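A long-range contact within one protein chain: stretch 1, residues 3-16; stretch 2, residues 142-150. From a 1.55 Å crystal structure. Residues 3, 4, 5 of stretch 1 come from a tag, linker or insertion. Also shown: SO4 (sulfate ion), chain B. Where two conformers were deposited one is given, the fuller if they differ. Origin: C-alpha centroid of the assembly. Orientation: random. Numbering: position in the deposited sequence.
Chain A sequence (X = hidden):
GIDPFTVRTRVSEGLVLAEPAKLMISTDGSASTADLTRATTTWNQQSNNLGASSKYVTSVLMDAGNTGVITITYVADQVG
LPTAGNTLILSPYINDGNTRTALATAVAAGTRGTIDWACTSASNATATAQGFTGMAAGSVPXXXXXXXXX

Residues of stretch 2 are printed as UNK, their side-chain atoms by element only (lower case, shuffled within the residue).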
# COMPACT_ATOMS: atom_id res chain seq x y z
N ASP A 3 -14.05 19.93 -0.81
CA ASP A 3 -14.32 19.57 0.57
C ASP A 3 -13.35 18.46 0.98
O ASP A 3 -13.25 17.53 0.30
CB ASP A 3 -15.79 19.10 0.57
CG ASP A 3 -16.33 18.60 1.91
OD1 ASP A 3 -15.64 18.25 2.77
OD2 ASP A 3 -17.59 18.53 1.98
N PRO A 4 -12.66 18.59 2.12
CA PRO A 4 -11.75 17.54 2.52
C PRO A 4 -12.39 16.20 2.64
O PRO A 4 -11.74 15.26 2.46
CB PRO A 4 -11.25 18.00 3.90
CG PRO A 4 -11.41 19.31 3.87
CD PRO A 4 -12.66 19.63 3.14
N PHE A 5 -13.68 16.13 2.93
CA PHE A 5 -14.32 14.83 3.06
C PHE A 5 -14.52 14.20 1.68
O PHE A 5 -14.46 13.04 1.52
CB PHE A 5 -15.63 14.92 3.79
CG PHE A 5 -15.53 15.43 5.19
CD1 PHE A 5 -14.49 15.12 5.97
CD2 PHE A 5 -16.51 16.22 5.71
CE1 PHE A 5 -14.43 15.59 7.24
CE2 PHE A 5 -16.44 16.65 6.99
CZ PHE A 5 -15.38 16.34 7.75
N THR A 6 -14.78 15.03 0.70
CA THR A 6 -14.83 14.54 -0.67
C THR A 6 -13.44 14.04 -1.09
O THR A 6 -13.32 12.98 -1.73
CB THR A 6 -15.36 15.62 -1.61
OG1 THR A 6 -16.70 15.93 -1.21
CG2 THR A 6 -15.37 15.13 -3.05
N VAL A 7 -12.40 14.77 -0.72
CA VAL A 7 -11.03 14.35 -1.01
C VAL A 7 -10.75 12.96 -0.42
O VAL A 7 -10.22 12.08 -1.11
CB VAL A 7 -10.00 15.37 -0.49
CG1 VAL A 7 -8.60 14.85 -0.68
CG2 VAL A 7 -10.18 16.71 -1.19
N ARG A 8 -11.12 12.74 0.84
CA ARG A 8 -10.92 11.44 1.48
C ARG A 8 -11.63 10.33 0.75
O ARG A 8 -11.15 9.20 0.68
CB ARG A 8 -11.46 11.44 2.91
CG ARG A 8 -10.54 12.06 3.90
CD ARG A 8 -11.16 12.06 5.28
NE ARG A 8 -10.65 13.20 6.02
CZ ARG A 8 -11.08 13.55 7.23
NH1 ARG A 8 -12.03 12.84 7.84
NH2 ARG A 8 -10.56 14.61 7.82
N THR A 9 -12.82 10.64 0.24
CA THR A 9 -13.61 9.64 -0.43
C THR A 9 -12.90 9.23 -1.72
O THR A 9 -12.87 8.06 -2.08
CB THR A 9 -15.06 10.13 -0.66
OG1 THR A 9 -15.92 9.49 0.30
CG2 THR A 9 -15.52 9.79 -2.05
N ARG A 10 -12.29 10.18 -2.39
CA ARG A 10 -11.52 9.88 -3.59
C ARG A 10 -10.23 9.12 -3.27
O ARG A 10 -9.85 8.20 -4.00
CB ARG A 10 -11.26 11.15 -4.40
CG ARG A 10 -12.56 11.72 -4.96
CD ARG A 10 -12.40 13.12 -5.53
NE ARG A 10 -13.70 13.67 -5.91
CZ ARG A 10 -13.89 14.90 -6.37
NH1 ARG A 10 -12.86 15.72 -6.53
NH2 ARG A 10 -15.11 15.30 -6.69
N VAL A 11 -9.58 9.47 -2.17
CA VAL A 11 -8.41 8.72 -1.71
C VAL A 11 -8.81 7.28 -1.36
O VAL A 11 -8.07 6.34 -1.67
CB VAL A 11 -7.72 9.43 -0.51
CG1 VAL A 11 -6.61 8.56 0.04
CG2 VAL A 11 -7.16 10.78 -0.95
N SER A 12 -9.97 7.10 -0.75
CA SER A 12 -10.46 5.74 -0.46
C SER A 12 -10.61 4.88 -1.71
O SER A 12 -10.38 3.67 -1.66
CB SER A 12 -11.78 5.79 0.31
OG SER A 12 -11.55 6.14 1.66
N GLU A 13 -11.02 5.48 -2.80
CA GLU A 13 -11.05 4.73 -4.04
C GLU A 13 -9.79 4.09 -4.39
O GLU A 13 -9.81 3.02 -4.88
CB GLU A 13 -11.57 5.61 -5.19
CG GLU A 13 -13.03 5.94 -4.94
CD GLU A 13 -13.99 5.46 -6.03
OE1 GLU A 13 -14.90 4.61 -5.77
OE2 GLU A 13 -13.81 6.00 -7.18
N GLY A 14 -8.65 4.77 -4.19
CA GLY A 14 -7.34 4.21 -4.45
C GLY A 14 -7.04 2.97 -3.63
O GLY A 14 -6.36 2.05 -4.08
N LEU A 15 -7.52 2.96 -2.39
CA LEU A 15 -7.30 1.80 -1.54
C LEU A 15 -8.01 0.59 -2.12
O LEU A 15 -7.48 -0.51 -2.12
CB LEU A 15 -7.78 2.10 -0.11
CG LEU A 15 -6.93 3.16 0.60
CD1 LEU A 15 -7.55 3.49 1.95
CD2 LEU A 15 -5.51 2.67 0.78
N VAL A 16 -9.21 0.81 -2.64
CA VAL A 16 -9.97 -0.27 -3.24
C VAL A 16 -9.24 -0.80 -4.49
O VAL A 16 -9.20 -2.01 -4.75
CB VAL A 16 -11.40 0.19 -3.58
CG1 VAL A 16 -12.14 -0.89 -4.36
CG2 VAL A 16 -12.15 0.54 -2.30
N UNK A 142 -2.68 14.37 6.47
CA UNK A 142 -3.55 13.54 7.29
C UNK A 142 -5.03 13.93 7.18
O UNK A 142 -5.90 13.07 7.21
o UNK A 142 -2.00 14.04 11.30
c UNK A 142 -2.48 15.01 10.70
n UNK A 142 -2.37 16.25 11.16
c UNK A 142 -3.25 14.86 9.41
c UNK A 142 -3.09 13.53 8.75
N UNK A 143 -5.32 15.22 7.04
CA UNK A 143 -6.72 15.64 6.99
C UNK A 143 -7.44 15.15 5.71
O UNK A 143 -8.66 15.21 5.63
c UNK A 143 -6.33 17.99 6.00
o UNK A 143 -4.48 19.44 5.53
o UNK A 143 -4.12 17.77 6.91
c UNK A 143 -4.87 18.43 6.17
c UNK A 143 -6.85 17.16 7.16
N UNK A 144 -6.67 14.68 4.74
CA UNK A 144 -7.21 14.21 3.47
C UNK A 144 -7.15 12.69 3.34
O UNK A 144 -7.48 12.13 2.30
c UNK A 144 -6.59 16.33 2.19
c UNK A 144 -6.87 19.08 1.93
c UNK A 144 -5.48 17.14 2.05
c UNK A 144 -7.99 18.28 2.06
c UNK A 144 -7.85 16.91 2.18
c UNK A 144 -5.62 18.51 1.93
c UNK A 144 -6.43 14.84 2.30
N UNK A 145 -6.70 12.04 4.40
CA UNK A 145 -6.58 10.58 4.39
C UNK A 145 -7.70 9.93 5.20
O UNK A 145 -8.09 10.45 6.24
c UNK A 145 -5.24 10.18 4.95
N UNK A 146 -8.20 8.78 4.73
CA UNK A 146 -9.19 8.06 5.53
C UNK A 146 -8.54 7.51 6.80
O UNK A 146 -7.32 7.41 6.87
c UNK A 146 -8.47 6.68 3.72
c UNK A 146 -9.65 6.93 4.61
c UNK A 146 -7.81 8.03 3.51
N UNK A 147 -9.36 7.14 7.78
CA UNK A 147 -8.87 6.76 9.10
C UNK A 147 -7.72 5.73 9.14
O UNK A 147 -6.77 5.89 9.91
c UNK A 147 -10.04 6.27 9.96
N UNK A 148 -7.79 4.69 8.32
CA UNK A 148 -6.77 3.65 8.44
C UNK A 148 -5.40 4.10 7.98
O UNK A 148 -4.41 3.40 8.21
n UNK A 148 -9.12 2.22 4.73
c UNK A 148 -8.63 2.91 5.76
c UNK A 148 -7.25 2.51 6.22
o UNK A 148 -9.25 3.81 6.31
c UNK A 148 -7.18 2.37 7.71
N UNK A 149 -5.32 5.26 7.34
CA UNK A 149 -4.06 5.79 6.83
C UNK A 149 -3.54 7.03 7.54
O UNK A 149 -2.54 7.48 7.19
c UNK A 149 -4.19 6.16 5.37
s UNK A 149 -4.73 4.77 4.28
N UNK A 150 -4.26 7.52 8.54
CA UNK A 150 -3.81 8.61 9.39
C UNK A 150 -2.92 8.11 10.53
O UNK A 150 -2.83 6.94 10.68
OXT UNK A 150 -2.33 8.89 11.26
c UNK A 150 -6.82 11.07 9.52
n UNK A 150 -9.97 9.66 10.72
n UNK A 150 -9.39 10.38 8.65
n UNK A 150 -7.87 10.50 10.32
c UNK A 150 -5.84 10.05 8.97
c UNK A 150 -4.98 9.37 10.00
c UNK A 150 -9.07 10.18 9.89
S SO4 B . -12.90 9.04 8.34
O1 SO4 B . -13.79 10.15 7.60
O2 SO4 B . -13.70 7.89 8.34
O3 SO4 B . -11.71 8.99 7.60
O4 SO4 B . -12.74 9.59 9.68

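Position 142 carries three carbons in a chain, the third bearing one oxygen and one nitrogen, and it touches nothing on stretch 1. This amide is Gln142, a polar residue at ease on an exposed turn; its backbone O accepts from the N of position 145.

Position 143 also has three carbons, but the last bears two oxygens. The end of this side chain leads away from the helix, and the backbone makes the key contact: the O of position 143 accepts from both Arg8 NE (2.9 Å) and Arg8 NH2 (3.0 Å), lying at the edge of the guanidinium, where its N-H groups point. The carboxylate makes this Glu143, whose charged end suits an exposed site.

At position 144 one carbon leads to a six-carbon ring with no heteroatom. One ring carbon lies 3.6 Å from Val7 CG1, another 3.8 Å from CB of Pro4, a residue of the expression tag. This is Phe144, the carbons being CD1 and CE1; its flat apolar ring suits the start of the helix. Its carbonyl is buried without a conventional partner, although Arg8 CA makes a CA-H...O contact with Phe144 O at 3.6 Å.

Position 145 has a single side-chain carbon, pointing away from the helix into a buried site, while its backbone O lies 3.6 Å from Arg8 CD. It is Ala145, a small group that fits there.

Three carbons close onto the backbone N at position 146; one lies 3.7 Å from Val11 CG1, another 3.8 Å from Leu15 CD1. This is Pro146, whose compact ring packs on the helix through CD and CG respectively.

Position 147 again has one carbon, exposed and clear of stretch 1: Ala147, whose small side chain needs no partner. Its N makes a weak hydrogen bond to the sulfate.

At position 148 three carbons end in one oxygen and one nitrogen, the nitrogen 3.4 Å from Leu15 CD1. This is Gln148, a polar side chain on the exposed margin.

Position 149 has one carbon and then a sulfur, 3.9 Å from Leu15 CD1. This is Cys149, buried and covalently bonded elsewhere in the structure.

Position 150 has three carbons, a nitrogen, and a carbon with two more nitrogens, one 3.7 Å from Arg8 NH1. This is Arg150, the C-terminal residue, whose long side chain supplies several donors: NH1 reaches Ala145 O (2.7 Å) and sulfate O3 (2.9 Å), and NH2 sulfate O4.

The contact thus combines an apolar strip, running from Pro4 through Val7 and Val11 to Leu15, with the paired hydrogen bonds of Arg8. Arg8 NH1 and Arg150 NH1 are like charges, but the sulfate bridges them, its O1 accepting from Arg8 NH1 (3.2 Å).

Stretch 2, residues 142-150: QEFAPAQCR
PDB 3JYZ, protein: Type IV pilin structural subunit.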